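Local coordinates for Blr6230 protein (Bradyrhizobium diazoefficiens USDA 110, PDB 5NGG) that probably hydrolyses the amide bond of beta-lactam antibiotics with zinc, as a subclass B3 metallo-beta-lactamase, at residues G54-Y58 with M69-M73; K61-I67 with L164-L169; Y223-F227 with L276-D281. One frame throughout, in Å; residues are numbered along the deposited sequence.

Contact 1: G54-Y58 with M69-M73; sequences GIAVY and MDTAM
In the alpha-beta/beta-alpha fold of metallo-beta-lactamases, 54-58 leads into strand 58-62 of a hairpin. Segment 69-73 leaves the partner strand 65-69. The two run antiparallel, with end-to-end directions 151° apart, and part toward the zinc site. The register is Y58 to M69 (CA-CA 5.0 Å), V57 to D70 (5.5 Å) and I55 to A72 (6.2 Å). Y58 and M69 form an antiparallel hydrogen-bonded pair: M69 N to Y58 O is 2.8 Å and Y58 N to M69 O is 3.1 Å. D70 then turns with phi/psi 69/173, and the backbones separate. Side chains and water fill the widening gap. V57 (chi1 t) lies against the opposing backbone, with CG1 3.3 Å from D70 O and CG2 3.4 Å from T71 O. The next bump is I55 (m, t). Its CG2 rests 3.9 Å from A72 CB, and its CD1 reaches 3.9 Å from M73 CG. M73 (m, m, m) then leads away toward helix 104-107. At the other end, Y58 (m) lays CD1 4.0 Å from M69 CG. Its hydroxyl bonds G240 O. A56 points its methyl away, and two waters fill the hollow beside its carbonyl. D70 also hydrogen-bonds N99 and T100, and T71 OG1 bonds G109 N. I55 packs on H242 and D105, two ligands of one active-site zinc, so the I55 end of the contact packs against the ligands of this zinc. Water 1 donates to A56 O and T71 O, both at 2.8 Å; water 2 donates to A56 O at 3.0 Å and to D70 OD2 at 2.7 Å.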
ATOM      1  N   GLY A  54       8.483  -3.077  -8.699  1.00  8.59           N
ATOM      2  CA  GLY A  54       8.816  -2.387  -7.465  1.00  8.87           C
ATOM      3  C   GLY A  54       7.670  -1.768  -6.713  1.00  7.10           C
ATOM      4  O   GLY A  54       7.908  -1.314  -5.597  1.00  7.58           O
ATOM      5  N   ILE A  55       6.451  -1.746  -7.286  1.00  6.57           N
ATOM      6  CA  ILE A  55       5.270  -1.172  -6.631  1.00  6.26           C
ATOM      7  C   ILE A  55       4.140  -2.192  -6.798  1.00  5.45           C
ATOM      8  O   ILE A  55       3.829  -2.606  -7.916  1.00  6.38           O
ATOM      9  CB  ILE A  55       4.850   0.180  -7.241  1.00  6.33           C
ATOM     10  CG1 ILE A  55       5.923   1.244  -6.979  1.00  7.21           C
ATOM     11  CG2 ILE A  55       3.498   0.613  -6.658  1.00  6.97           C
ATOM     12  CD1 ILE A  55       5.752   2.504  -7.779  1.00  7.21           C
ATOM     13  N   ALA A  56       3.539  -2.595  -5.688  1.00  6.04           N
ATOM     14  CA  ALA A  56       2.476  -3.614  -5.696  1.00  5.79           C
ATOM     15  C   ALA A  56       1.114  -2.952  -5.849  1.00  5.87           C
ATOM     16  O   ALA A  56       0.780  -2.015  -5.117  1.00  7.09           O
ATOM     17  CB  ALA A  56       2.536  -4.397  -4.394  1.00  7.07           C
ATOM     18  N   VAL A  57       0.324  -3.490  -6.771  1.00  5.64           N
ATOM     19  CA  VAL A  57      -1.053  -3.055  -7.051  1.00  5.85           C
ATOM     20  C   VAL A  57      -1.851  -4.341  -7.155  1.00  5.86           C
ATOM     21  O   VAL A  57      -1.328  -5.327  -7.693  1.00  6.03           O
ATOM     22  CB  VAL A  57      -1.131  -2.236  -8.372  1.00  6.29           C
ATOM     23  CG1 VAL A  57      -2.580  -1.822  -8.654  1.00  6.38           C
ATOM     24  CG2 VAL A  57      -0.214  -1.020  -8.293  1.00  6.97           C
ATOM     25  N   TYR A  58      -3.100  -4.327  -6.691  1.00  5.91           N
ATOM     26  CA  TYR A  58      -3.905  -5.540  -6.703  1.00  6.12           C
ATOM     27  C   TYR A  58      -5.301  -5.255  -7.234  1.00  6.22           C
ATOM     28  O   TYR A  58      -5.857  -4.182  -7.052  1.00  6.99           O
ATOM     29  CB  TYR A  58      -4.038  -6.152  -5.306  1.00  6.36           C
ATOM     30  CG  TYR A  58      -2.745  -6.268  -4.552  1.00  6.20           C
ATOM     31  CD1 TYR A  58      -2.240  -5.187  -3.840  1.00  6.41           C
ATOM     32  CD2 TYR A  58      -2.013  -7.453  -4.530  1.00  6.41           C
ATOM     33  CE1 TYR A  58      -1.037  -5.267  -3.150  1.00  6.60           C
ATOM     34  CE2 TYR A  58      -0.824  -7.551  -3.820  1.00  6.17           C
ATOM     35  CZ  TYR A  58      -0.344  -6.454  -3.136  1.00  6.41           C
ATOM     36  OH  TYR A  58       0.846  -6.566  -2.442  1.00  6.85           O
ATOM     37  N   MET A  69      -6.810  -2.038  -5.452  1.00  6.41           N
ATOM     38  CA  MET A  69      -5.997  -1.682  -4.273  1.00  6.16           C
ATOM     39  C   MET A  69      -4.751  -0.969  -4.768  1.00  6.10           C
ATOM     40  O   MET A  69      -3.842  -1.603  -5.304  1.00  6.60           O
ATOM     41  CB  MET A  69      -5.624  -2.929  -3.479  1.00  7.17           C
ATOM     42  CG  MET A  69      -4.811  -2.635  -2.224  1.00  8.85           C
ATOM     43  SD  MET A  69      -5.665  -1.733  -0.912  0.90  8.94           S
ATOM     44  CE  MET A  69      -6.854  -2.961  -0.396  0.90  8.55           C
ATOM     45  N   ASP A  70      -4.757   0.357  -4.605  1.00  6.17           N
ATOM     46  CA  ASP A  70      -3.668   1.271  -4.965  1.00  5.93           C
ATOM     47  C   ASP A  70      -3.487   1.399  -6.484  1.00  6.21           C
ATOM     48  O   ASP A  70      -4.161   0.756  -7.287  1.00  6.50           O
ATOM     49  CB  ASP A  70      -2.355   0.919  -4.228  1.00  7.39           C
ATOM     50  CG  ASP A  70      -2.420   1.208  -2.746  0.90  8.39           C
ATOM     51  OD1 ASP A  70      -3.066   2.198  -2.318  0.90  8.44           O
ATOM     52  OD2 ASP A  70      -1.761   0.440  -1.994  0.90  9.67           O
ATOM     53  N   THR A  71      -2.603   2.336  -6.837  1.00  6.37           N
ATOM     54  CA  THR A  71      -2.067   2.433  -8.198  1.00  6.83           C
ATOM     55  C   THR A  71      -0.531   2.573  -8.075  1.00  6.40           C
ATOM     56  O   THR A  71       0.042   2.121  -7.084  1.00  7.23           O
ATOM     57  CB  THR A  71      -2.725   3.587  -8.988  1.00  7.25           C
ATOM     58  OG1 THR A  71      -2.548   4.830  -8.289  1.00  8.23           O
ATOM     59  CG2 THR A  71      -4.193   3.305  -9.245  1.00  8.22           C
ATOM     60  N   ALA A  72       0.145   3.122  -9.083  1.00  6.78           N
ATOM     61  CA  ALA A  72       1.601   3.221  -9.056  1.00  6.97           C
ATOM     62  C   ALA A  72       2.002   4.665  -9.341  1.00  6.76           C
ATOM     63  O   ALA A  72       1.207   5.580  -9.106  1.00  8.30           O
ATOM     64  CB  ALA A  72       2.223   2.193 -10.007  1.00  7.72           C
ATOM     65  N   MET A  73       3.205   4.897  -9.858  1.00  7.55           N
ATOM     66  CA  MET A  73       3.631   6.252 -10.162  1.00  7.71           C
ATOM     67  C   MET A  73       2.701   6.881 -11.189  1.00  8.61           C
ATOM     68  O   MET A  73       2.098   6.158 -11.988  1.00  9.39           O
ATOM     69  CB  MET A  73       5.063   6.279 -10.689  1.00  9.45           C
ATOM     70  CG  MET A  73       6.131   5.931  -9.664  1.00 10.37           C
ATOM     71  SD  MET A  73       6.376   7.212  -8.418  1.00 11.89           S
ATOM     72  CE  MET A  73       7.305   8.419  -9.356  1.00 13.45           C
TER
HETATM   73  O   HOH W   1       0.803   0.735  -4.827  1.00  6.78           O
HETATM   74  O   HOH W   2      -0.880  -2.005  -2.597  1.00 14.63           O

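Contact 2: K61-I67 with L164-L169; sequences KTSQGLI and LGDTTL
L164 buries more area here than any other residue. It takes the t, p rotamer and points toward 61-67. Its CD2 lies 3.8 Å from I67 CG1 and 3.7 Å from L66 O, while its CD1 lies 3.8 Å from Q64 O. I67 (m, t) comes next. It extends CD1 to 3.6 Å from L169 CD1. T62, the third, sets CG2 3.6 Å from T167 CB and CB 3.4 Å from L164 O. Two beta-hairpin ends meet at this point, one from each sheet of the metallo-beta-lactamase sandwich. Strands 58-62 and 65-69 are joined by a type I turn from T62 to G65. Strands 161-164 and 167-173 are joined by a type II' turn from L164 to T167. The nearest CA atoms are T62 and T167 (5.9 Å) and Q64 and G165 (4.7 Å). G165 has phi/psi 58/-123, and a CB there would clash with S63 OG and Q64 N. T62 OG1 accepts from Q64 N at 2.9 Å, an ST turn, and donates to G65 O at 2.7 Å. Polar links join the tips. S63 N donates to D166 OD1 at 3.0 Å, and D166 N makes a weak bond to S63 OG at 3.0 Å. Within 164-169, T167 OG1 donates to the same D166 OD1, at 2.9 Å. Water 3 donates to K61 O at 3.2 Å and to D166 OD2 at 3.0 Å.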
ATOM      1  N   LYS A  61     -11.335  -9.504  -7.120  1.00  8.91           N
ATOM      2  CA  LYS A  61     -12.502  -9.830  -7.921  1.00  9.83           C
ATOM      3  C   LYS A  61     -13.684 -10.155  -7.018  1.00 10.60           C
ATOM      4  O   LYS A  61     -13.603 -11.077  -6.213  1.00 12.73           O
ATOM      5  CB  LYS A  61     -12.176 -11.005  -8.830  1.00 10.82           C
ATOM      6  CG  LYS A  61     -13.284 -11.352  -9.808  1.00 13.99           C
ATOM      7  CD  LYS A  61     -12.917 -12.552 -10.666  1.00 17.63           C
ATOM      8  CE  LYS A  61     -13.929 -12.813 -11.765  1.00 21.74           C
ATOM      9  NZ  LYS A  61     -13.514 -13.932 -12.660  0.80 24.39           N
ATOM     10  N   THR A  62     -14.772  -9.406  -7.172  1.00 11.69           N
ATOM     11  CA  THR A  62     -15.985  -9.642  -6.409  1.00 12.34           C
ATOM     12  C   THR A  62     -17.127 -10.005  -7.358  1.00 12.84           C
ATOM     13  O   THR A  62     -17.068  -9.812  -8.574  1.00 14.88           O
ATOM     14  CB  THR A  62     -16.412  -8.421  -5.543  1.00 12.43           C
ATOM     15  OG1 THR A  62     -17.236  -7.541  -6.319  1.00 12.75           O
ATOM     16  CG2 THR A  62     -15.193  -7.692  -4.955  1.00 12.41           C
ATOM     17  N   SER A  63     -18.215 -10.459  -6.758  1.00 13.73           N
ATOM     18  CA  SER A  63     -19.423 -10.768  -7.492  1.00 15.63           C
ATOM     19  C   SER A  63     -20.086  -9.528  -8.116  1.00 16.06           C
ATOM     20  O   SER A  63     -20.993  -9.691  -8.918  1.00 18.05           O
ATOM     21  CB  SER A  63     -20.422 -11.449  -6.555  1.00 16.36           C
ATOM     22  OG  SER A  63     -20.697 -10.593  -5.465  1.00 17.34           O
ATOM     23  N   GLN A  64     -19.718  -8.313  -7.705  1.00 15.49           N
ATOM     24  CA  GLN A  64     -20.339  -7.080  -8.224  1.00 17.82           C
ATOM     25  C   GLN A  64     -19.328  -6.135  -8.837  1.00 17.57           C
ATOM     26  O   GLN A  64     -19.582  -4.924  -8.943  1.00 20.38           O
ATOM     27  CB  GLN A  64     -21.131  -6.386  -7.112  1.00 17.69           C
ATOM     28  CG  GLN A  64     -22.344  -7.197  -6.676  1.00 20.02           C
ATOM     29  CD  GLN A  64     -23.440  -7.250  -7.731  0.90 26.00           C
ATOM     30  OE1 GLN A  64     -23.591  -6.332  -8.542  0.90 26.62           O
ATOM     31  NE2 GLN A  64     -24.207  -8.332  -7.726  0.90 26.86           N
ATOM     32  N   GLY A  65     -18.184  -6.671  -9.243  1.00 14.80           N
ATOM     33  CA  GLY A  65     -17.168  -5.864  -9.883  1.00 15.17           C
ATOM     34  C   GLY A  65     -15.829  -5.997  -9.207  1.00 12.48           C
ATOM     35  O   GLY A  65     -15.621  -6.863  -8.383  1.00 13.64           O
ATOM     36  N   LEU A  66     -14.922  -5.113  -9.580  1.00 12.15           N
ATOM     37  CA  LEU A  66     -13.545  -5.149  -9.120  1.00 10.80           C
ATOM     38  C   LEU A  66     -13.281  -4.072  -8.092  1.00  9.66           C
ATOM     39  O   LEU A  66     -13.788  -2.949  -8.202  1.00 11.04           O
ATOM     40  CB  LEU A  66     -12.554  -4.971 -10.283  1.00 10.96           C
ATOM     41  CG  LEU A  66     -12.829  -5.922 -11.436  1.00 13.09           C
ATOM     42  CD1 LEU A  66     -11.851  -5.634 -12.570  1.00 16.08           C
ATOM     43  CD2 LEU A  66     -12.807  -7.382 -10.990  1.00 14.30           C
ATOM     44  N   ILE A  67     -12.454  -4.435  -7.105  1.00  8.61           N
ATOM     45  CA  ILE A  67     -11.846  -3.468  -6.200  1.00  8.28           C
ATOM     46  C   ILE A  67     -10.387  -3.319  -6.634  1.00  7.52           C
ATOM     47  O   ILE A  67      -9.686  -4.327  -6.781  1.00  8.69           O
ATOM     48  CB  ILE A  67     -11.901  -3.925  -4.724  1.00  8.57           C
ATOM     49  CG1 ILE A  67     -13.352  -4.185  -4.301  1.00 10.64           C
ATOM     50  CG2 ILE A  67     -11.186  -2.903  -3.823  1.00  9.67           C
ATOM     51  CD1 ILE A  67     -13.469  -4.814  -2.926  1.00 12.28           C
ATOM     52  N   LEU A 164     -18.017  -4.704  -1.393  1.00 15.30           N
ATOM     53  CA  LEU A 164     -18.507  -4.735  -2.780  1.00 15.12           C
ATOM     54  C   LEU A 164     -18.964  -6.156  -3.069  1.00 14.12           C
ATOM     55  O   LEU A 164     -18.163  -7.099  -2.996  1.00 15.06           O
ATOM     56  CB  LEU A 164     -17.426  -4.316  -3.785  1.00 14.76           C
ATOM     57  CG  LEU A 164     -17.850  -4.303  -5.274  1.00 14.81           C
ATOM     58  CD1 LEU A 164     -18.932  -3.266  -5.574  1.00 16.98           C
ATOM     59  CD2 LEU A 164     -16.658  -4.088  -6.191  1.00 14.78           C
ATOM     60  N   GLY A 165     -20.261  -6.318  -3.333  1.00 16.64           N
ATOM     61  CA  GLY A 165     -20.790  -7.631  -3.594  1.00 18.50           C
ATOM     62  C   GLY A 165     -20.542  -8.593  -2.448  1.00 17.41           C
ATOM     63  O   GLY A 165     -20.923  -8.335  -1.309  1.00 20.86           O
ATOM     64  N   ASP A 166     -19.876  -9.699  -2.767  1.00 17.56           N
ATOM     65  CA  ASP A 166     -19.555 -10.771  -1.821  1.00 17.21           C
ATOM     66  C   ASP A 166     -18.284 -10.580  -0.983  1.00 17.73           C
ATOM     67  O   ASP A 166     -17.900 -11.485  -0.238  1.00 21.65           O
ATOM     68  CB  ASP A 166     -19.451 -12.116  -2.567  1.00 21.76           C
ATOM     69  CG  ASP A 166     -18.376 -12.126  -3.654  1.00 22.33           C
ATOM     70  OD1 ASP A 166     -17.640 -11.120  -3.845  1.00 18.84           O
ATOM     71  OD2 ASP A 166     -18.305 -13.144  -4.368  1.00 28.66           O
ATOM     72  N   THR A 167     -17.638  -9.419  -1.090  1.00 15.05           N
ATOM     73  CA  THR A 167     -16.311  -9.211  -0.518  1.00 13.59           C
ATOM     74  C   THR A 167     -16.294  -8.007   0.418  1.00 13.10           C
ATOM     75  O   THR A 167     -16.732  -6.935   0.052  1.00 14.45           O
ATOM     76  CB  THR A 167     -15.296  -9.035  -1.658  1.00 15.51           C
ATOM     77  OG1 THR A 167     -15.264 -10.235  -2.440  1.00 15.73           O
ATOM     78  CG2 THR A 167     -13.908  -8.771  -1.148  1.00 16.94           C
ATOM     79  N   THR A 168     -15.797  -8.217   1.627  1.00 12.21           N
ATOM     80  CA  THR A 168     -15.679  -7.154   2.629  1.00 12.47           C
ATOM     81  C   THR A 168     -14.235  -7.025   3.125  1.00 12.17           C
ATOM     82  O   THR A 168     -13.571  -8.024   3.470  1.00 13.97           O
ATOM     83  CB  THR A 168     -16.602  -7.455   3.814  1.00 14.81           C
ATOM     84  OG1 THR A 168     -17.951  -7.467   3.351  1.00 16.48           O
ATOM     85  CG2 THR A 168     -16.479  -6.405   4.922  1.00 16.35           C
ATOM     86  N   LEU A 169     -13.766  -5.777   3.217  1.00 10.86           N
ATOM     87  CA  LEU A 169     -12.473  -5.474   3.819  1.00  9.85           C
ATOM     88  C   LEU A 169     -12.698  -4.623   5.058  1.00 10.78           C
ATOM     89  O   LEU A 169     -13.639  -3.801   5.101  1.00 13.41           O
ATOM     90  CB  LEU A 169     -11.538  -4.743   2.854  1.00 10.59           C
ATOM     91  CG  LEU A 169     -11.164  -5.531   1.590  1.00 10.25           C
ATOM     92  CD1 LEU A 169     -12.054  -5.163   0.398  1.00 12.03           C
ATOM     93  CD2 LEU A 169      -9.711  -5.342   1.239  1.00 10.59           C
TER
HETATM   94  O   HOH W   3     -15.638 -13.471  -5.776  1.00 42.21           O

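Contact 3: Y223-F227 with L276-D281; sequences YRATF and LSEDFD
A salt bridge ties R224 to D281 across an antiparallel helix pair, 219-232 with 268-291. R224 NH2 donates to D281 OD1 at 2.7 Å, and R224 NH1 makes a weak bond of 3.2 Å to the same D281 OD1. R224 (m, t, t) brings its guanidinium across the gap. F280 CD2 lies over one face of the R224 guanidinium, 3.6 Å from R224 NH1. The helix axes of the two segments approach to 10.5 Å at a crossing angle of -160°. The register sets F227 against S277 (CA-CA 6.4 Å) and Y223 against F280 (8.3 Å). Beneath the salt bridge, Y223, F227 and F280 form an aromatic cluster. F280 (chi1 t) packs against both Y223 and F227, which are one turn apart on their helix. The edge of F227 (chi1 m) meets the face of F280 in an offset edge-to-face pair, with centroids 5.5 Å apart and planes at 67°. Y223 lies obliquely to F280, with centroids 5.0 Å apart and planes at 40°, and Y223 CG is 3.5 Å from F280 CE1. The Y223 hydroxyl bonds T204 O and N208, and its side chain lies near the zinc ligand H177. F280 also packs on the loop residues V205 and L210. F227 closes the interface at L276 and S277. Its CE1 is 3.8 Å from L276 CB, and S277 CA makes a CH-pi contact 4.0 Å from the F227 ring centroid.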
ATOM      1  N   TYR A 223       4.277   5.610  14.512  1.00 10.76           N
ATOM      2  CA  TYR A 223       5.099   4.469  14.072  1.00 11.14           C
ATOM      3  C   TYR A 223       5.186   3.384  15.125  1.00 11.82           C
ATOM      4  O   TYR A 223       5.025   2.211  14.879  1.00 12.34           O
ATOM      5  CB  TYR A 223       6.505   4.913  13.724  1.00 10.47           C
ATOM      6  CG  TYR A 223       6.744   5.367  12.287  1.00  9.66           C
ATOM      7  CD1 TYR A 223       6.907   4.446  11.244  1.00  9.99           C
ATOM      8  CD2 TYR A 223       6.898   6.713  11.976  1.00 10.42           C
ATOM      9  CE1 TYR A 223       7.189   4.864   9.956  1.00  9.50           C
ATOM     10  CE2 TYR A 223       7.192   7.139  10.689  1.00  9.81           C
ATOM     11  CZ  TYR A 223       7.327   6.214   9.689  1.00  8.96           C
ATOM     12  OH  TYR A 223       7.669   6.681   8.435  1.00  8.91           O
ATOM     13  N   ARG A 224       5.487   3.777  16.359  0.50 14.57           N
ATOM     14  CA  ARG A 224       5.667   2.766  17.429  0.50 15.14           C
ATOM     15  C   ARG A 224       4.338   2.090  17.817  0.50 14.88           C
ATOM     16  O   ARG A 224       4.319   0.893  18.110  0.50 15.52           O
ATOM     17  CB  ARG A 224       6.427   3.345  18.632  0.50 15.65           C
ATOM     18  CG  ARG A 224       7.914   3.596  18.365  0.50 16.16           C
ATOM     19  CD  ARG A 224       8.494   4.506  19.428  0.50 16.90           C
ATOM     20  NE  ARG A 224       9.939   4.669  19.415  0.50 17.44           N
ATOM     21  CZ  ARG A 224      10.839   3.803  18.949  0.50 16.87           C
ATOM     22  NH1 ARG A 224      10.480   2.647  18.420  0.50 17.38           N
ATOM     23  NH2 ARG A 224      12.129   4.106  19.028  0.50 17.21           N
ATOM     24  N   ALA A 225       3.226   2.818  17.754  1.00 15.93           N
ATOM     25  CA  ALA A 225       1.903   2.180  17.932  1.00 15.56           C
ATOM     26  C   ALA A 225       1.654   1.159  16.809  1.00 14.04           C
ATOM     27  O   ALA A 225       1.193   0.040  17.048  1.00 12.91           O
ATOM     28  CB  ALA A 225       0.789   3.219  17.956  1.00 18.09           C
ATOM     29  N   THR A 226       2.038   1.519  15.587  1.00 12.62           N
ATOM     30  CA  THR A 226       1.847   0.631  14.443  1.00 11.38           C
ATOM     31  C   THR A 226       2.699  -0.640  14.481  1.00 11.63           C
ATOM     32  O   THR A 226       2.198  -1.732  14.178  1.00 10.99           O
ATOM     33  CB  THR A 226       2.046   1.445  13.159  1.00 10.27           C
ATOM     34  OG1 THR A 226       0.913   2.305  13.032  1.00 10.87           O
ATOM     35  CG2 THR A 226       2.182   0.552  11.927  1.00 11.18           C
ATOM     36  N   PHE A 227       3.972  -0.526  14.883  1.00 11.75           N
ATOM     37  CA  PHE A 227       4.794  -1.741  14.962  1.00 12.34           C
ATOM     38  C   PHE A 227       4.206  -2.736  15.963  1.00 12.18           C
ATOM     39  O   PHE A 227       4.129  -3.936  15.728  1.00 12.62           O
ATOM     40  CB  PHE A 227       6.239  -1.443  15.365  1.00 13.65           C
ATOM     41  CG  PHE A 227       6.942  -0.437  14.492  1.00 14.08           C
ATOM     42  CD1 PHE A 227       6.780  -0.412  13.114  1.00 14.37           C
ATOM     43  CD2 PHE A 227       7.806   0.486  15.069  1.00 15.03           C
ATOM     44  CE1 PHE A 227       7.459   0.534  12.348  1.00 13.73           C
ATOM     45  CE2 PHE A 227       8.484   1.424  14.313  1.00 15.80           C
ATOM     46  CZ  PHE A 227       8.315   1.442  12.948  1.00 14.61           C
ATOM     47  N   LEU A 276      11.239  -3.668  10.796  1.00 11.85           N
ATOM     48  CA  LEU A 276      10.889  -2.253  10.700  1.00 11.89           C
ATOM     49  C   LEU A 276      11.180  -1.451  11.955  1.00 12.50           C
ATOM     50  O   LEU A 276      11.661  -0.311  11.876  1.00 11.99           O
ATOM     51  CB  LEU A 276       9.401  -2.083  10.372  1.00 12.41           C
ATOM     52  CG  LEU A 276       8.936  -2.473   8.987  1.00 13.92           C
ATOM     53  CD1 LEU A 276       7.428  -2.333   8.932  1.00 15.37           C
ATOM     54  CD2 LEU A 276       9.595  -1.618   7.911  1.00 14.82           C
ATOM     55  N   SER A 277      10.881  -2.023  13.113  1.00 12.32           N
ATOM     56  CA  SER A 277      11.112  -1.338  14.382  0.70 14.29           C
ATOM     57  C   SER A 277      12.613  -1.109  14.618  1.00 13.64           C
ATOM     58  O   SER A 277      13.055  -0.044  15.101  1.00 14.82           O
ATOM     59  CB  SER A 277      10.496  -2.158  15.514  0.70 14.76           C
ATOM     60  OG  SER A 277      10.595  -1.475  16.743  0.70 15.31           O
ATOM     61  N   GLU A 278      13.410  -2.105  14.253  1.00 13.83           N
ATOM     62  CA  GLU A 278      14.848  -1.991  14.399  1.00 15.45           C
ATOM     63  C   GLU A 278      15.411  -0.914  13.463  1.00 13.90           C
ATOM     64  O   GLU A 278      16.231  -0.096  13.862  1.00 15.39           O
ATOM     65  CB  GLU A 278      15.494  -3.353  14.181  1.00 17.80           C
ATOM     66  CG  GLU A 278      15.167  -4.313  15.331  1.00 21.18           C
ATOM     67  CD  GLU A 278      15.477  -5.775  15.063  1.00 27.08           C
ATOM     68  OE1 GLU A 278      15.832  -6.146  13.924  1.00 32.61           O
ATOM     69  OE2 GLU A 278      15.340  -6.572  16.014  1.00 30.36           O
ATOM     70  N   ASP A 279      14.920  -0.868  12.228  1.00 13.68           N
ATOM     71  CA  ASP A 279      15.363   0.182  11.327  1.00 12.91           C
ATOM     72  C   ASP A 279      14.867   1.556  11.801  1.00 12.58           C
ATOM     73  O   ASP A 279      15.589   2.551  11.658  1.00 12.97           O
ATOM     74  CB  ASP A 279      14.938  -0.054   9.878  1.00 14.76           C
ATOM     75  CG  ASP A 279      15.656   0.895   8.924  1.00 16.78           C
ATOM     76  OD1 ASP A 279      16.913   0.862   8.855  1.00 19.69           O
ATOM     77  OD2 ASP A 279      14.984   1.720   8.274  1.00 17.71           O
ATOM     78  N   PHE A 280      13.649   1.616  12.345  1.00 11.88           N
ATOM     79  CA  PHE A 280      13.117   2.863  12.874  1.00 11.45           C
ATOM     80  C   PHE A 280      14.051   3.441  13.948  1.00 11.71           C
ATOM     81  O   PHE A 280      14.408   4.626  13.926  1.00 12.17           O
ATOM     82  CB  PHE A 280      11.721   2.665  13.462  1.00 11.98           C
ATOM     83  CG  PHE A 280      11.109   3.928  13.962  1.00 11.26           C
ATOM     84  CD1 PHE A 280      10.418   4.775  13.090  1.00 10.93           C
ATOM     85  CD2 PHE A 280      11.265   4.312  15.295  1.00 12.72           C
ATOM     86  CE1 PHE A 280       9.911   5.976  13.549  1.00 13.27           C
ATOM     87  CE2 PHE A 280      10.748   5.505  15.740  1.00 13.68           C
ATOM     88  CZ  PHE A 280      10.061   6.334  14.878  1.00 13.55           C
ATOM     89  N   ASP A 281      14.468   2.609  14.889  1.00 11.99           N
ATOM     90  CA  ASP A 281      15.383   3.056  15.915  1.00 12.71           C
ATOM     91  C   ASP A 281      16.688   3.615  15.316  1.00 13.22           C
ATOM     92  O   ASP A 281      17.216   4.636  15.787  1.00 13.69           O
ATOM     93  CB  ASP A 281      15.735   1.912  16.859  1.00 14.57           C
ATOM     94  CG  ASP A 281      14.584   1.491  17.757  1.00 16.97           C
ATOM     95  OD1 ASP A 281      13.578   2.211  17.851  1.00 20.25           O
ATOM     96  OD2 ASP A 281      14.681   0.404  18.365  1.00 19.47           O
TER

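Overall arrangement
Contacts 1 and 2 share the hairpin strands 58-62 and 65-69. Contact 2 lies at its turn, contact 1 at its opposite, open end. Their centres are 19 Å apart, yet they touch where M69 CE packs 4.1 Å from L169 CD2. Contact 3 is separate: its nearest atoms are about 14 Å from contact 1 and about 17 Å from contact 2, across the chain's centre from contact 2. Contacts 1 and 3 approach the active site. The I55 side chain, beside H242 and D105, is about 6 Å from a bound zinc; that of Y223, beside H177, is about 8 Å from one. The L169 side chain is about 12 Å from a zinc, probably the separate E158-H172-K229 site, since H172's side chain is about 8 Å away.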